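Local coordinates for aspergillopepsin-2 heavy chain (Aspergillus niger var. macrosporus, PDB 1Y43), which probably hydrolyses peptide bonds in proteins as the heavy chain of an acid endopeptidase of the G1 (glutamic) peptidase family, at residues A40-E43 / A49-F52; S76-N81 / S87-F92; A105-E110 / D166-T171. All coordinates share one frame; numbering follows the deposited sequence.

Contact 1: residues A40-E43 / A49-F52; sequences AWYE and AYDF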
# COMPACT_ATOMS: atom_id res chain seq x y z
N ALA B 40 -7.69 8.83 0.64
CA ALA B 40 -7.70 7.44 0.19
C ALA B 40 -7.71 7.49 -1.34
O ALA B 40 -8.31 8.39 -1.93
CB ALA B 40 -8.93 6.72 0.72
N TRP B 41 -7.08 6.50 -1.97
CA TRP B 41 -6.98 6.48 -3.43
C TRP B 41 -6.90 5.07 -3.98
O TRP B 41 -6.69 4.11 -3.23
CB TRP B 41 -5.71 7.24 -3.84
CG TRP B 41 -4.45 6.76 -3.14
CD1 TRP B 41 -3.93 7.24 -1.96
CD2 TRP B 41 -3.64 5.63 -3.50
NE1 TRP B 41 -2.85 6.47 -1.57
CE2 TRP B 41 -2.65 5.48 -2.49
CE3 TRP B 41 -3.64 4.72 -4.57
CZ2 TRP B 41 -1.69 4.47 -2.52
CZ3 TRP B 41 -2.68 3.71 -4.60
CH2 TRP B 41 -1.72 3.59 -3.58
N TYR B 42 -7.08 4.94 -5.30
CA TYR B 42 -6.96 3.64 -5.98
C TYR B 42 -6.18 3.88 -7.26
O TYR B 42 -6.12 5.01 -7.76
CB TYR B 42 -8.33 3.03 -6.33
CG TYR B 42 -9.16 3.87 -7.28
CD1 TYR B 42 -8.98 3.79 -8.66
CD2 TYR B 42 -10.11 4.76 -6.78
CE1 TYR B 42 -9.74 4.57 -9.52
CE2 TYR B 42 -10.88 5.55 -7.62
CZ TYR B 42 -10.68 5.45 -8.99
OH TYR B 42 -11.44 6.24 -9.83
N GLU B 43 -5.59 2.82 -7.79
CA GLU B 43 -4.82 2.93 -9.02
C GLU B 43 -4.59 1.60 -9.68
O GLU B 43 -4.34 0.60 -9.01
CB GLU B 43 -3.45 3.58 -8.75
CG GLU B 43 -2.54 3.62 -9.98
CD GLU B 43 -1.33 4.53 -9.83
OE1 GLU B 43 -0.93 4.85 -8.69
OE2 GLU B 43 -0.80 4.95 -10.88
N ALA B 49 -3.43 7.49 -10.51
CA ALA B 49 -4.07 7.20 -9.23
C ALA B 49 -5.22 8.22 -9.15
O ALA B 49 -5.09 9.34 -9.64
CB ALA B 49 -3.10 7.42 -8.08
N TYR B 50 -6.35 7.80 -8.60
CA TYR B 50 -7.51 8.68 -8.44
C TYR B 50 -7.93 8.63 -6.98
O TYR B 50 -7.77 7.61 -6.32
CB TYR B 50 -8.67 8.26 -9.36
CG TYR B 50 -8.35 8.34 -10.85
CD1 TYR B 50 -8.39 9.56 -11.52
CD2 TYR B 50 -7.99 7.19 -11.57
CE1 TYR B 50 -8.09 9.64 -12.88
CE2 TYR B 50 -7.69 7.27 -12.93
CZ TYR B 50 -7.74 8.49 -13.58
OH TYR B 50 -7.43 8.59 -14.92
N ASP B 51 -8.42 9.75 -6.46
CA ASP B 51 -8.85 9.80 -5.08
C ASP B 51 -10.29 9.36 -4.88
O ASP B 51 -11.13 9.54 -5.77
CB ASP B 51 -8.76 11.22 -4.51
CG ASP B 51 -7.38 11.80 -4.61
OD1 ASP B 51 -6.38 11.06 -4.47
OD2 ASP B 51 -7.30 13.02 -4.83
N PHE B 52 -10.54 8.77 -3.72
CA PHE B 52 -11.88 8.39 -3.29
C PHE B 52 -12.33 9.63 -2.52
O PHE B 52 -11.92 9.83 -1.38
CB PHE B 52 -11.83 7.22 -2.31
CG PHE B 52 -11.73 5.88 -2.95
CD1 PHE B 52 -12.78 5.40 -3.74
CD2 PHE B 52 -10.65 5.06 -2.69
CE1 PHE B 52 -12.75 4.09 -4.25
CE2 PHE B 52 -10.62 3.75 -3.19
CZ PHE B 52 -11.67 3.27 -3.97
O HOH W 1 -10.07 10.41 0.89
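The carbonyl oxygen of Y42 is approached by two groups from 49-52. Y50 N donates a hydrogen bond to Y42 O at 2.9 Å, and A49 CA adds a CA-H...O contact to that oxygen at 3.3 Å. The reciprocal bond, Y42 N to Y50 O, is also 2.9 Å long, which identifies Y42 and Y50 as an antiparallel hydrogen-bonded pair. F52 N completes the set by donating to A40 O over 2.9 Å, and at 175° this bond is almost straight. A water molecule accepts from A40 N and donates to F52 O, linking the two strands beyond the last direct bond.

Y42 has the largest share of the packing. Its CG stands between the backbone N and the carbonyl carbon (chi1 61°), which swings the ring across toward the partner strand. Y50 O consequently lies 3.7 Å above one face of the ring, near the rim, while Y42 OH reaches Y50 CB at 3.5 Å. On the F52 side, Y42 presents an edge to the phenyl face, with CD2 of Y42 3.5 Å from F52 CZ and the planes 59° apart. Y42, Y50 and F52 thus form an aromatic cluster on one face of the hairpin. W41 and D51 belong to the other face, as a non-hydrogen-bonded pair. At the turn end, E43 OE1 lies 3.4 Å from A49 CB.

The hairpin of strands 35-45 and 50-52 continues a larger sheet, since W41 and E43 bond through their backbones to G26 and Q24 of strand 22-32. Its aromatic face packs against strands 74-81 and 86-92: Y42 stacks with H90 and touches A77, and F52 rests on V79, V88 and H90.

Contact 2: residues S76-N81 / S87-F92; sequences SATVEN and SVTHTF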
# COMPACT_ATOMS: atom_id res chain seq x y z
N SER B 76 -11.31 -4.94 -8.45
CA SER B 76 -11.81 -3.85 -7.64
C SER B 76 -10.83 -3.45 -6.54
O SER B 76 -9.91 -4.20 -6.18
CB SER B 76 -13.15 -4.24 -7.00
OG SER B 76 -12.99 -5.37 -6.14
N ALA B 77 -11.03 -2.24 -6.03
CA ALA B 77 -10.22 -1.71 -4.95
C ALA B 77 -11.22 -1.21 -3.92
O ALA B 77 -12.15 -0.48 -4.27
CB ALA B 77 -9.35 -0.56 -5.45
N THR B 78 -11.01 -1.59 -2.66
CA THR B 78 -11.91 -1.19 -1.59
C THR B 78 -11.18 -0.64 -0.39
O THR B 78 -10.15 -1.19 0.03
CB THR B 78 -12.76 -2.38 -1.13
OG1 THR B 78 -13.55 -2.86 -2.23
CG2 THR B 78 -13.66 -2.00 0.05
N VAL B 79 -11.70 0.48 0.14
CA VAL B 79 -11.16 1.12 1.33
C VAL B 79 -12.31 1.25 2.32
O VAL B 79 -13.36 1.85 2.02
CB VAL B 79 -10.59 2.54 1.05
CG1 VAL B 79 -10.17 3.21 2.36
CG2 VAL B 79 -9.40 2.46 0.09
N GLU B 80 -12.15 0.63 3.48
CA GLU B 80 -13.18 0.70 4.49
C GLU B 80 -12.61 1.35 5.74
O GLU B 80 -11.54 0.98 6.21
CB GLU B 80 -13.64 -0.70 4.85
CG GLU B 80 -14.72 -0.72 5.92
CD GLU B 80 -15.16 -2.13 6.30
OE1 GLU B 80 -14.43 -3.11 5.99
OE2 GLU B 80 -16.24 -2.26 6.93
N ASN B 81 -13.30 2.38 6.22
CA ASN B 81 -12.88 3.04 7.44
C ASN B 81 -13.73 2.37 8.52
O ASN B 81 -14.92 2.67 8.68
CB ASN B 81 -13.18 4.53 7.38
CG ASN B 81 -12.65 5.27 8.58
OD1 ASN B 81 -12.62 4.73 9.70
ND2 ASN B 81 -12.23 6.51 8.38
N SER B 87 -17.37 2.81 3.62
CA SER B 87 -16.73 1.84 2.75
C SER B 87 -16.95 2.30 1.32
O SER B 87 -18.07 2.70 0.96
CB SER B 87 -17.36 0.46 2.96
OG SER B 87 -16.70 -0.54 2.21
N VAL B 88 -15.88 2.32 0.53
CA VAL B 88 -15.94 2.73 -0.87
C VAL B 88 -15.22 1.69 -1.72
O VAL B 88 -14.18 1.15 -1.31
CB VAL B 88 -15.31 4.15 -1.11
CG1 VAL B 88 -16.15 5.24 -0.43
CG2 VAL B 88 -13.88 4.22 -0.58
N THR B 89 -15.77 1.41 -2.89
CA THR B 89 -15.18 0.44 -3.80
C THR B 89 -15.18 0.97 -5.20
O THR B 89 -16.18 1.54 -5.63
CB THR B 89 -15.97 -0.92 -3.83
OG1 THR B 89 -15.94 -1.55 -2.54
CG2 THR B 89 -15.37 -1.90 -4.88
N HIS B 90 -14.06 0.82 -5.91
CA HIS B 90 -13.99 1.21 -7.31
C HIS B 90 -13.86 -0.10 -8.09
O HIS B 90 -12.97 -0.90 -7.80
CB HIS B 90 -12.77 2.08 -7.62
CG HIS B 90 -12.70 2.46 -9.07
ND1 HIS B 90 -13.41 3.51 -9.60
CD2 HIS B 90 -12.07 1.86 -10.12
CE1 HIS B 90 -13.23 3.55 -10.91
NE2 HIS B 90 -12.43 2.55 -11.24
N THR B 91 -14.77 -0.32 -9.03
CA THR B 91 -14.75 -1.52 -9.84
C THR B 91 -14.14 -1.21 -11.22
O THR B 91 -14.50 -0.21 -11.85
CB THR B 91 -16.18 -2.08 -10.01
OG1 THR B 91 -16.70 -2.43 -8.72
CG2 THR B 91 -16.20 -3.30 -10.91
N PHE B 92 -13.18 -2.03 -11.62
CA PHE B 92 -12.53 -1.90 -12.91
C PHE B 92 -13.12 -3.04 -13.73
O PHE B 92 -12.65 -4.17 -13.64
CB PHE B 92 -11.01 -2.11 -12.78
CG PHE B 92 -10.31 -1.14 -11.85
CD1 PHE B 92 -9.78 0.04 -12.33
CD2 PHE B 92 -10.07 -1.49 -10.52
CE1 PHE B 92 -9.02 0.86 -11.51
CE2 PHE B 92 -9.30 -0.68 -9.69
CZ PHE B 92 -8.77 0.49 -10.19
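The F92 ring turns its edge to the 76-81 strand: A77 CB lies near the ring plane, 4.2 Å from F92 CE2, and S76 CA is 4.1 Å from F92 CD2. One face of the same ring is occupied from within its own strand, where H90 CD2 sits 3.4 Å above the ring, over its centre. F92 CG in turn lies in the plane of the imidazole, at its edge. The first torsion of F92 (chi1 -59°) sets CG beside the backbone N, which brings the rim of the phenyl back alongside A77. W44 also meets F92 edge-to-face.

The backbones are almost exactly antiparallel, with strand axes 172° apart. Two hydrogen-bonded pairs, A77 with H90 and V79 with V88, contribute two N-H...O bonds each; H90 N to A77 O, at 2.8 Å, is the shortest of the four. This is a regular β-hairpin, and it supplies two strands of the three-stranded antiparallel sheet 62-69, 74-81, 86-92. S76, T78 and E80 bond by their backbones to E68, T66 and K64 of strand 62-69, which leaves 74-81 in the middle.

Side chains divide between the two faces of the sheet. On one, T78 OG1 and T89 OG1 share a hydrogen bond of 2.7 Å in which either hydroxyl could be the donor. The two threonines have similar first torsions, with OG1 beside the backbone N, and cross obliquely at this non-hydrogen-bonded position. S87 CB packs beside E80 CG at 4.1 Å. On the other face, V88 CG2 lies 4.0 Å from V79 CB and 3.6 Å from V79 O. V79 and V88 then pack on I55, and A77 and V79 on T25 of strand 22-32.

Contact 3: residues A105-E110 / D166-T171; sequences AEWIVE and DSVTVT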
# COMPACT_ATOMS: atom_id res chain seq x y z
N ALA B 105 2.02 -10.17 -4.34
CA ALA B 105 0.97 -9.70 -3.42
C ALA B 105 1.81 -8.94 -2.40
O ALA B 105 2.80 -9.47 -1.90
CB ALA B 105 0.25 -10.88 -2.75
N GLU B 106 1.44 -7.71 -2.08
CA GLU B 106 2.26 -6.92 -1.15
C GLU B 106 1.53 -5.96 -0.23
O GLU B 106 0.39 -5.58 -0.51
CB GLU B 106 3.34 -6.16 -1.95
CG GLU B 106 2.79 -5.13 -2.95
CD GLU B 106 2.66 -5.64 -4.39
OE1 GLU B 106 3.18 -6.71 -4.73
OE2 GLU B 106 1.99 -4.94 -5.18
N TRP B 107 2.20 -5.62 0.88
CA TRP B 107 1.74 -4.70 1.91
C TRP B 107 2.90 -3.72 1.97
O TRP B 107 4.00 -4.07 2.44
CB TRP B 107 1.58 -5.44 3.25
CG TRP B 107 0.56 -6.54 3.19
CD1 TRP B 107 -0.78 -6.44 3.46
CD2 TRP B 107 0.80 -7.90 2.80
NE1 TRP B 107 -1.38 -7.66 3.25
CE2 TRP B 107 -0.45 -8.57 2.85
CE3 TRP B 107 1.94 -8.62 2.41
CZ2 TRP B 107 -0.58 -9.93 2.52
CZ3 TRP B 107 1.80 -9.97 2.07
CH2 TRP B 107 0.55 -10.61 2.14
N ILE B 108 2.67 -2.48 1.52
CA ILE B 108 3.75 -1.51 1.37
C ILE B 108 3.53 -0.10 1.92
O ILE B 108 2.40 0.39 1.95
CB ILE B 108 4.03 -1.34 -0.17
CG1 ILE B 108 4.41 -2.68 -0.82
CG2 ILE B 108 5.09 -0.28 -0.45
CD1 ILE B 108 5.78 -3.23 -0.40
N VAL B 109 4.62 0.49 2.43
CA VAL B 109 4.65 1.88 2.86
C VAL B 109 5.63 2.46 1.82
O VAL B 109 6.78 2.00 1.69
CB VAL B 109 5.15 2.08 4.30
CG1 VAL B 109 5.35 3.56 4.58
CG2 VAL B 109 4.14 1.51 5.29
N GLU B 110 5.18 3.45 1.08
CA GLU B 110 5.98 4.01 -0.00
C GLU B 110 6.29 5.49 0.06
O GLU B 110 5.52 6.29 0.60
CB GLU B 110 5.27 3.71 -1.33
CG GLU B 110 5.90 4.36 -2.55
CD GLU B 110 5.18 4.04 -3.86
OE1 GLU B 110 4.22 3.24 -3.86
OE2 GLU B 110 5.58 4.59 -4.89
N ASP B 166 1.00 -13.17 10.51
CA ASP B 166 -0.21 -12.48 10.05
C ASP B 166 -0.12 -10.95 10.01
O ASP B 166 -1.14 -10.27 9.88
CB ASP B 166 -1.43 -12.92 10.89
CG ASP B 166 -1.21 -12.74 12.39
OD1 ASP B 166 -0.51 -11.79 12.81
OD2 ASP B 166 -1.76 -13.54 13.16
N SER B 167 1.09 -10.42 10.14
CA SER B 167 1.25 -8.97 10.15
C SER B 167 2.57 -8.52 9.55
O SER B 167 3.49 -9.32 9.35
CB SER B 167 1.14 -8.43 11.58
OG SER B 167 2.21 -8.86 12.40
N VAL B 168 2.61 -7.23 9.21
CA VAL B 168 3.78 -6.59 8.65
C VAL B 168 3.90 -5.25 9.37
O VAL B 168 2.94 -4.49 9.40
CB VAL B 168 3.59 -6.31 7.13
CG1 VAL B 168 4.84 -5.64 6.56
CG2 VAL B 168 3.28 -7.60 6.39
N THR B 169 5.06 -4.97 9.96
CA THR B 169 5.27 -3.71 10.65
C THR B 169 6.43 -2.95 10.00
O THR B 169 7.50 -3.53 9.79
CB THR B 169 5.62 -3.93 12.15
OG1 THR B 169 4.51 -4.55 12.82
CG2 THR B 169 5.95 -2.61 12.83
N VAL B 170 6.18 -1.71 9.62
CA VAL B 170 7.19 -0.85 9.01
C VAL B 170 7.41 0.30 9.98
O VAL B 170 6.46 1.02 10.33
CB VAL B 170 6.74 -0.26 7.64
CG1 VAL B 170 7.84 0.63 7.05
CG2 VAL B 170 6.38 -1.38 6.68
N THR B 171 8.65 0.47 10.42
CA THR B 171 8.99 1.53 11.36
C THR B 171 9.94 2.55 10.72
O THR B 171 10.86 2.18 9.99
CB THR B 171 9.67 0.96 12.61
OG1 THR B 171 8.84 -0.05 13.18
CG2 THR B 171 9.90 2.07 13.61
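Apolar packing joins V109 to V170 and W107 to V168. V109 CG2 lies 3.9 Å from V170 CG2 and equally close, 3.9 Å, to V170 CB, while V170 CG1 reaches V109 CB at 4.1 Å. In both valines CG1 is anti to the backbone N (chi1 172° for V109, 180° for V170), and the two side chains lie alongside, pointing opposite ways, each passing the flank of the other. The second pair is looser. W107 meets V168 mainly through its CB, 4.2 Å from V168 CG2, because the indole is directed away, with that methyl oblique to its ring.

Hydrogen bonding plays no part between the segments: the CA atoms of W107 and V168 are 7.3 Å apart, and those of V109 and V170 7.2 Å, too far for a β ladder. Polar pairing serves each strand's own sheet instead. I108 bonds through its backbone to W10, and V168 to F129. Along its length 105-110 also pairs antiparallel with a strand of the neighbouring chain, presumably the light chain, whose backbone accepts from W107 NE1.

All four touching side chains are buried, and P143 and F124 pack around them. Two separately hydrogen-bonded sheets meeting through such side chains are characteristic of a β-sandwich, consistent with the concanavalin-like fold of this family.

Overall arrangement
From the N terminus, contact 1 comes first and closes the short turn between strands 35-45 and 50-52. Contact 2 follows, closing the next hairpin between strands 74-81 and 86-92. Contact 3 then spans 55 intervening residues to bring 105-110 to 166-171 near the C terminus. The three lie in series, neither nested nor crossed. Contacts 1 and 2 have centres about 9 Å apart and meet directly, for instance where F52 CD1 comes 3.5 Å from V88 CG2, which joins the large mixed sheet to the three-stranded one. Contact 3, on the opposite side of the chain's centre and about 19 Å centre to centre from each, ties that mixed sheet to the five-stranded sheet.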